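Side-chain contacts in afamin (Homo sapiens, PDB 6FAK), which carries hydrophobic molecules in body fluids, binding vitamin E and keeping lipidated Wnt proteins soluble and active: residues L157-V160 / A161-E165; V178-L181 / Q182-I186; L421-E424 / E425-L429. All coordinates share one frame; numbering follows the deposited sequence.

Interaction 1: L157-V160 / A161-E165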
# COMPACT_ATOMS: atom_id res chain seq x y z
N LEU A 157 -6.27 -4.65 10.34
CA LEU A 157 -5.43 -4.89 11.49
C LEU A 157 -6.06 -5.89 12.46
O LEU A 157 -5.35 -6.77 13.01
CB LEU A 157 -5.12 -3.59 12.25
CG LEU A 157 -3.74 -2.97 12.27
CD1 LEU A 157 -2.80 -3.37 11.13
CD2 LEU A 157 -3.81 -1.46 12.43
N LEU A 158 -7.35 -5.74 12.69
CA LEU A 158 -8.10 -6.71 13.53
C LEU A 158 -8.12 -8.14 12.92
O LEU A 158 -8.00 -9.13 13.63
CB LEU A 158 -9.53 -6.24 13.77
CG LEU A 158 -9.71 -4.99 14.61
CD1 LEU A 158 -11.14 -4.49 14.47
CD2 LEU A 158 -9.38 -5.21 16.07
N THR A 159 -8.29 -8.25 11.61
CA THR A 159 -8.15 -9.51 10.93
C THR A 159 -6.74 -10.10 11.07
O THR A 159 -6.56 -11.33 11.30
CB THR A 159 -8.54 -9.37 9.44
OG1 THR A 159 -9.92 -9.00 9.36
CG2 THR A 159 -8.32 -10.69 8.68
N VAL A 160 -5.75 -9.24 10.90
CA VAL A 160 -4.37 -9.64 11.09
C VAL A 160 -4.15 -10.16 12.53
O VAL A 160 -3.55 -11.20 12.70
CB VAL A 160 -3.40 -8.49 10.63
CG1 VAL A 160 -1.98 -8.71 11.11
CG2 VAL A 160 -3.39 -8.43 9.11
N ALA A 161 -4.68 -9.48 13.55
CA ALA A 161 -4.54 -9.91 14.95
C ALA A 161 -5.18 -11.26 15.17
O ALA A 161 -4.58 -12.10 15.86
CB ALA A 161 -5.15 -8.90 15.93
N VAL A 162 -6.34 -11.47 14.57
CA VAL A 162 -7.05 -12.76 14.65
C VAL A 162 -6.20 -13.91 14.07
O VAL A 162 -6.04 -14.95 14.70
CB VAL A 162 -8.44 -12.71 13.95
CG1 VAL A 162 -9.02 -14.09 13.73
CG2 VAL A 162 -9.42 -11.90 14.80
N HIS A 163 -5.68 -13.72 12.86
CA HIS A 163 -4.84 -14.71 12.22
C HIS A 163 -3.52 -14.94 12.96
O HIS A 163 -3.08 -16.11 13.08
CB HIS A 163 -4.68 -14.38 10.77
CG HIS A 163 -5.91 -14.70 10.00
ND1 HIS A 163 -6.01 -15.81 9.20
CD2 HIS A 163 -7.15 -14.16 10.05
CE1 HIS A 163 -7.24 -15.89 8.71
NE2 HIS A 163 -7.95 -14.90 9.21
N PHE A 164 -2.96 -13.87 13.53
CA PHE A 164 -1.77 -14.01 14.31
C PHE A 164 -2.05 -14.86 15.56
O PHE A 164 -1.26 -15.73 15.89
CB PHE A 164 -1.09 -12.66 14.59
CG PHE A 164 0.03 -12.33 13.61
CD1 PHE A 164 1.17 -13.13 13.54
CD2 PHE A 164 -0.04 -11.21 12.76
CE1 PHE A 164 2.21 -12.81 12.66
CE2 PHE A 164 1.01 -10.87 11.90
CZ PHE A 164 2.13 -11.69 11.83
N GLU A 165 -3.19 -14.65 16.19
CA GLU A 165 -3.62 -15.49 17.29
C GLU A 165 -3.80 -16.99 16.93
O GLU A 165 -3.42 -17.88 17.72
CB GLU A 165 -4.89 -14.91 17.94
CG GLU A 165 -5.46 -15.84 19.01
CD GLU A 165 -6.43 -15.17 19.97
OE1 GLU A 165 -6.56 -15.69 21.10
OE2 GLU A 165 -7.06 -14.15 19.60

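Interaction 2: V178-L181 / Q182-I186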
# COMPACT_ATOMS: atom_id res chain seq x y z
N VAL A 178 9.65 -22.69 17.21
CA VAL A 178 10.28 -21.59 16.49
C VAL A 178 10.05 -21.74 15.01
O VAL A 178 9.72 -20.74 14.36
CB VAL A 178 11.81 -21.48 16.69
CG1 VAL A 178 12.44 -20.40 15.78
CG2 VAL A 178 12.09 -21.08 18.10
N ASN A 179 10.19 -22.95 14.47
CA ASN A 179 10.10 -23.13 13.02
C ASN A 179 8.67 -22.89 12.58
O ASN A 179 8.42 -22.22 11.57
CB ASN A 179 10.49 -24.52 12.55
CG ASN A 179 10.36 -24.63 11.04
OD1 ASN A 179 11.06 -23.92 10.33
ND2 ASN A 179 9.37 -25.42 10.53
N CYS A 180 7.74 -23.49 13.33
CA CYS A 180 6.28 -23.28 13.08
C CYS A 180 5.90 -21.77 13.07
O CYS A 180 5.30 -21.28 12.13
CB CYS A 180 5.44 -24.02 14.13
SG CYS A 180 3.65 -23.99 13.86
N LEU A 181 6.21 -21.07 14.16
CA LEU A 181 5.92 -19.63 14.27
C LEU A 181 6.45 -18.85 13.08
O LEU A 181 5.71 -18.05 12.49
CB LEU A 181 6.46 -19.05 15.57
CG LEU A 181 5.80 -19.52 16.85
CD1 LEU A 181 6.67 -19.21 18.05
CD2 LEU A 181 4.44 -18.84 16.98
N GLN A 182 7.69 -19.10 12.68
CA GLN A 182 8.31 -18.33 11.61
C GLN A 182 7.65 -18.61 10.26
O GLN A 182 7.41 -17.71 9.49
CB GLN A 182 9.82 -18.58 11.57
CG GLN A 182 10.55 -17.98 12.77
CD GLN A 182 12.03 -18.40 12.92
OE1 GLN A 182 12.55 -19.23 12.16
NE2 GLN A 182 12.69 -17.83 13.91
N THR A 183 7.35 -19.88 10.00
CA THR A 183 6.72 -20.34 8.75
C THR A 183 5.29 -19.82 8.61
O THR A 183 4.92 -19.25 7.59
CB THR A 183 6.67 -21.90 8.76
OG1 THR A 183 8.00 -22.40 8.87
CG2 THR A 183 6.01 -22.50 7.49
N ARG A 184 4.49 -20.04 9.65
CA ARG A 184 3.02 -19.79 9.60
C ARG A 184 2.69 -18.30 9.64
O ARG A 184 1.64 -17.90 9.17
CB ARG A 184 2.29 -20.52 10.75
CG ARG A 184 2.36 -22.05 10.74
CD ARG A 184 2.08 -22.69 9.37
NE ARG A 184 2.29 -24.12 9.42
CZ ARG A 184 2.64 -24.92 8.41
NH1 ARG A 184 2.82 -26.22 8.63
NH2 ARG A 184 2.79 -24.44 7.18
N ALA A 185 3.58 -17.51 10.22
CA ALA A 185 3.49 -16.03 10.21
C ALA A 185 3.65 -15.42 8.80
O ALA A 185 3.08 -14.34 8.52
CB ALA A 185 4.49 -15.44 11.16
N ILE A 186 4.38 -16.09 7.90
CA ILE A 186 4.66 -15.51 6.58
C ILE A 186 3.41 -15.04 5.82
O ILE A 186 3.39 -13.88 5.37
CB ILE A 186 5.54 -16.44 5.71
CG1 ILE A 186 6.98 -16.42 6.26
CG2 ILE A 186 5.58 -15.98 4.26
CD1 ILE A 186 7.75 -17.64 5.84

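Interaction 3: L421-E424 / E425-L429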
# COMPACT_ATOMS: atom_id res chain seq x y z
N LEU A 421 16.42 9.71 -1.52
CA LEU A 421 15.78 8.77 -0.57
C LEU A 421 16.79 8.02 0.27
O LEU A 421 17.91 7.80 -0.13
CB LEU A 421 14.90 7.76 -1.30
CG LEU A 421 13.75 8.41 -2.06
CD1 LEU A 421 13.00 7.40 -2.87
CD2 LEU A 421 12.81 9.20 -1.16
N SER A 422 16.43 7.70 1.51
CA SER A 422 17.25 6.84 2.33
C SER A 422 17.46 5.46 1.63
O SER A 422 16.61 4.94 0.88
CB SER A 422 16.65 6.60 3.71
OG SER A 422 15.48 5.82 3.61
N THR A 423 18.63 4.90 1.89
CA THR A 423 18.92 3.58 1.46
C THR A 423 17.87 2.57 1.90
O THR A 423 17.50 1.70 1.08
CB THR A 423 20.35 3.17 1.92
OG1 THR A 423 21.25 4.01 1.20
CG2 THR A 423 20.62 1.74 1.63
N GLU A 424 17.38 2.67 3.13
CA GLU A 424 16.36 1.71 3.60
C GLU A 424 15.11 1.79 2.75
O GLU A 424 14.52 0.77 2.39
CB GLU A 424 15.96 1.92 5.08
CG GLU A 424 16.96 1.41 6.10
CD GLU A 424 17.37 -0.02 5.84
OE1 GLU A 424 18.52 -0.24 5.43
OE2 GLU A 424 16.51 -0.92 5.96
N GLU A 425 14.72 3.01 2.38
CA GLU A 425 13.53 3.20 1.55
C GLU A 425 13.73 2.63 0.14
O GLU A 425 12.82 2.00 -0.39
CB GLU A 425 13.12 4.69 1.48
CG GLU A 425 11.91 4.89 0.56
CD GLU A 425 11.13 6.17 0.78
OE1 GLU A 425 11.61 7.13 1.44
OE2 GLU A 425 9.99 6.18 0.25
N LEU A 426 14.89 2.89 -0.46
CA LEU A 426 15.18 2.47 -1.81
C LEU A 426 15.18 0.95 -1.88
O LEU A 426 14.68 0.39 -2.81
CB LEU A 426 16.53 3.07 -2.34
CG LEU A 426 16.44 4.56 -2.69
CD1 LEU A 426 17.79 5.30 -2.65
CD2 LEU A 426 15.73 4.74 -4.03
N VAL A 427 15.76 0.33 -0.87
CA VAL A 427 15.75 -1.11 -0.73
C VAL A 427 14.33 -1.66 -0.65
O VAL A 427 14.01 -2.58 -1.39
CB VAL A 427 16.62 -1.55 0.47
CG1 VAL A 427 16.37 -3.05 0.81
CG2 VAL A 427 18.09 -1.38 0.13
N SER A 428 13.47 -1.10 0.21
CA SER A 428 12.04 -1.46 0.28
C SER A 428 11.32 -1.33 -1.06
O SER A 428 10.58 -2.21 -1.44
CB SER A 428 11.29 -0.66 1.34
OG SER A 428 11.82 -1.16 2.52
N LEU A 429 11.52 -0.22 -1.74
CA LEU A 429 10.89 0.03 -3.04
C LEU A 429 11.32 -0.97 -4.12
O LEU A 429 10.51 -1.41 -4.95
CB LEU A 429 11.19 1.47 -3.50
CG LEU A 429 10.53 2.56 -2.68
CD1 LEU A 429 11.04 3.95 -3.10
CD2 LEU A 429 9.04 2.53 -2.85
O HOH W 1 13.74 7.94 2.62

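Interaction 1: L157-V160 / A161-E165
V160 lays its CG1 methyl against the rim of the F164 ring one helical turn further on, with V160 CG1 3.6 Å from F164 CD2. The methyl sits at the ring edge, in the plane of the ring, and CE2 of F164 lies only a little further from it than CD2. The valine torsion explains the touch: V160 has CG1 opposite its backbone N and next to its carbonyl carbon (chi1 166°), which puts this branch on the side of the next turn. F164 itself has a chi1 of -96°, off the usual rotamers. The two side chains run alongside each other, pointing the same way. Beneath them the backbone bond from F164 N to V160 O is 2.9 Å long.

This is i to i+4 side-chain packing on helix 154-171 in the first albumin domain of a predominantly helical, disulfide-linked fold. The V160 and F164 side chains face helix 177-209, where V160 meets Y191 and F164 meets V188 and T189; the F164 ring also meets that of F141 on helix 134-148. A161, the other residue at the heart of the contact, presents its methyl to F141 and L142 of the same helix. Its CB stands 3.6 Å from L157 O, the carbonyl that also takes the bond from A161 N at 2.8 Å.

On another flank, T159 and H163 lie side by side, T159 CG2 being 3.9 Å from H163 CD2. The imidazole edge comes to T159 O, with CD2 of H163 3.1 Å from that oxygen, near the ring plane. H163 NE2 is hydrogen-bonded to E288, and T159 OG1 turns back to P155 O.

Interaction 2: V178-L181 / Q182-I186
Q182 runs its extended side chain back along V178, bringing the end amide against a methyl: Q182 NE2 is 3.2 Å from V178 CG1, a close approach. The two side chains lie alongside each other and point the same way. Q182 CG stands next to its own backbone N (chi1 -69°) and the chain is extended beyond it, which takes the carboxamide back past V178 O to the valine of the preceding turn. Below, Q182 N is hydrogen-bonded to V178 O at 3.1 Å.

One residue on, N179 O accepts from T183 N at 3.0 Å. In the conformer of T183 described here its hydroxyl adds a second bond, T183 OG1 donating to N179 O at 2.7 Å. That hydroxyl lies 37° out of the carbonyl plane and the amide N approaches from the opposite face, so the oxygen is held from both sides; T183 was modelled in two conformers, and for the other this double grip is doubtful. With chi1 at -59°, T183 keeps OG1 beside its backbone N, within range of the same carbonyl. Such a threonine hydroxyl bonded to the carbonyl four residues back is a familiar feature of helices, here in the opening turns of helix 177-209, the long helix whose start belongs to the first albumin domain.

C180 and R184 form the next i to i+4 pair. C180 SG is 3.9 Å from R184 CG, while R184 N bonds to C180 O. The R184 side chain also touches V167 and C171 of helix 154-171. Further out, C180 is covalently fixed to that helix through its disulfide with C171, one half of an albumin-type double disulfide, the adjacent C172 pairing with C127. L181 also packs on C171, and with V178 it touches P123 at the start of helix 123-132.

Interaction 3: L421-E424 / E425-L429
E425 OE1 receives a hydrogen bond from a water 2.6 Å away, and that water in turn accepts from S422 N. The carboxylate is thereby tied to the backbone before the helix; its other oxygen, OE2, forms a salt bridge with R468. E425 extends with CG opposite its backbone N (chi1 178°), and its side chain passes across L421, bringing OE1 to 3.5 Å from L421 CD2.

S422 is the N-cap of helix 423-440 in the third albumin domain. Its OG accepts from E425 N at 3.2 Å, with an N-H...O angle of 154°. A chi1 of 69° places OG between the backbone N and the carbonyl carbon, turned to meet that first-turn N-H, while S422 O takes L426 N.

L421, just before the cap, packs back onto the helix. Its CB is 3.8 Å from L426 CG and its CD1 4.0 Å from L429 CD1, the side chains crossing at about right angles in both cases. L461 of helix 446-462 touches both L421 and L429. On the polar flank, E424 forms salt bridges with R524 and R528, and R524 also bonds to S428 OG.

Along the chain the three contacts come in series: none nests in or crosses another, and each joins neighbouring turns of one continuous stretch, closing no long loop. Interaction 1 comes first, midway along helix 154-171. The chain then turns into helix 177-209, whose opening turns hold interaction 2. These two touch, F164 CE1 lying 3.8 Å from A185 CB, and the C171-C180 disulfide links the same pair of helices. Interaction 3 follows much later, at the start of helix 423-440 in the third albumin domain. It stands apart, its nearest atoms about 17 Å from interaction 1 and about 15 Å from interaction 2.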